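Local atomic coordinates of restriction endonuclease R.BpuJI (Bacillus pumilus, PDB entry 2VLA), a protein that probably acts as a DNA-cleaving restriction endonuclease, of which the chain described here is the N-terminal recognition domain that binds cognate DNA. Residues D99-Q102 / P103-F106. Sequence-based numbering, arbitrary orientation.
Sequences DSDQ and PAFF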
# COMPACT_ATOMS: atom_id res chain seq x y z
N ASP A 99 -0.72 -9.29 19.95
CA ASP A 99 -2.19 -9.23 19.88
C ASP A 99 -2.87 -10.12 18.86
O ASP A 99 -4.09 -10.29 18.93
CB ASP A 99 -2.70 -7.78 19.77
CG ASP A 99 -2.40 -7.12 18.43
OD1 ASP A 99 -2.06 -7.80 17.44
OD2 ASP A 99 -2.57 -5.90 18.36
N SER A 100 -2.10 -10.73 17.95
CA SER A 100 -2.65 -11.65 16.92
C SER A 100 -3.80 -11.00 16.10
O SER A 100 -4.66 -11.71 15.57
CB SER A 100 -3.15 -12.94 17.55
OG SER A 100 -3.17 -13.97 16.60
N ASP A 101 -3.76 -9.69 15.96
CA ASP A 101 -4.88 -8.97 15.36
C ASP A 101 -4.54 -8.63 13.92
O ASP A 101 -3.88 -7.65 13.63
CB ASP A 101 -5.15 -7.70 16.16
CG ASP A 101 -6.44 -7.00 15.77
OD1 ASP A 101 -6.87 -7.13 14.61
OD2 ASP A 101 -6.99 -6.23 16.61
N GLN A 102 -4.98 -9.49 13.01
CA GLN A 102 -4.64 -9.36 11.61
C GLN A 102 -5.28 -8.10 10.99
O GLN A 102 -4.62 -7.36 10.28
CB GLN A 102 -5.01 -10.63 10.84
CG GLN A 102 -4.64 -10.58 9.39
CD GLN A 102 -5.07 -11.81 8.67
OE1 GLN A 102 -4.59 -12.91 8.96
NE2 GLN A 102 -6.03 -11.66 7.76
N PRO A 103 -6.57 -7.85 11.26
CA PRO A 103 -7.13 -6.62 10.73
C PRO A 103 -6.38 -5.37 11.21
O PRO A 103 -6.20 -4.44 10.45
CB PRO A 103 -8.58 -6.63 11.26
CG PRO A 103 -8.89 -8.06 11.44
CD PRO A 103 -7.59 -8.67 11.92
N ALA A 104 -5.92 -5.36 12.46
CA ALA A 104 -5.18 -4.20 12.98
C ALA A 104 -3.82 -4.06 12.31
O ALA A 104 -3.37 -2.96 12.09
CB ALA A 104 -5.01 -4.29 14.48
N PHE A 105 -3.19 -5.16 11.97
CA PHE A 105 -1.95 -5.16 11.23
C PHE A 105 -2.15 -4.42 9.91
O PHE A 105 -1.36 -3.56 9.53
CB PHE A 105 -1.50 -6.61 11.01
CG PHE A 105 -0.18 -6.77 10.30
CD1 PHE A 105 -0.12 -6.86 8.93
CD2 PHE A 105 0.99 -6.97 11.02
CE1 PHE A 105 1.08 -7.09 8.28
CE2 PHE A 105 2.19 -7.18 10.39
CZ PHE A 105 2.24 -7.27 9.01
N PHE A 106 -3.22 -4.75 9.20
CA PHE A 106 -3.49 -4.12 7.92
C PHE A 106 -4.06 -2.72 8.04
O PHE A 106 -3.79 -1.87 7.19
CB PHE A 106 -4.32 -5.03 7.04
CG PHE A 106 -3.54 -6.17 6.52
CD1 PHE A 106 -2.60 -5.96 5.56
CD2 PHE A 106 -3.64 -7.44 7.10
CE1 PHE A 106 -1.79 -6.99 5.13
CE2 PHE A 106 -2.81 -8.43 6.71
CZ PHE A 106 -1.90 -8.23 5.71
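Gln102 CG meets the Phe106 ring at its edge, in the ring plane, 3.9 Å from Phe106 CE2, while one face of that ring carries Phe105 CD1, 3.8 Å above the plane and over the centre. The aliphatic part of Gln102 and the phenyl group run side by side in the same direction because they sit one helical turn apart. The same spacing appears in the backbone, where Phe106 N donates to Gln102 O at 3.2 Å. Phe77 adds an edge-to-face ring to Phe106, and Leu22 and Leu219 touch both Gln102 and Phe106, placing this side against helices 22-36 and 203-219.

On the loop side, Asp101 holds the first turn. With its CG anti to the backbone N (chi1 -170°), the carboxylate reaches forward, and OD1 accepts from Ala104 N at 2.9 Å, from 60° out of the carboxylate plane. Asp101 CG also packs on Ala104 CB at 3.3 Å, and OD1 lies 3.2 Å from Pro103 CD. The carbonyl of Asp101 receives Phe105 N at 3.1 Å, so this one residue engages two successive amides of the turn. Asp101 is itself positioned from behind: its N donates to Asp99 OD1 at 2.9 Å, closing an Asx turn, while Asp99 OD2 forms a salt bridge with Lys95. Ser100, with positive phi, marks the exit from helix 91-99. Pro103, lacking an amide hydrogen, fits the first turn without forfeiting a bond. The whole is a short helix-to-helix link ending in an aspartate N-cap, which starts helix 102-112 of the recognition domain.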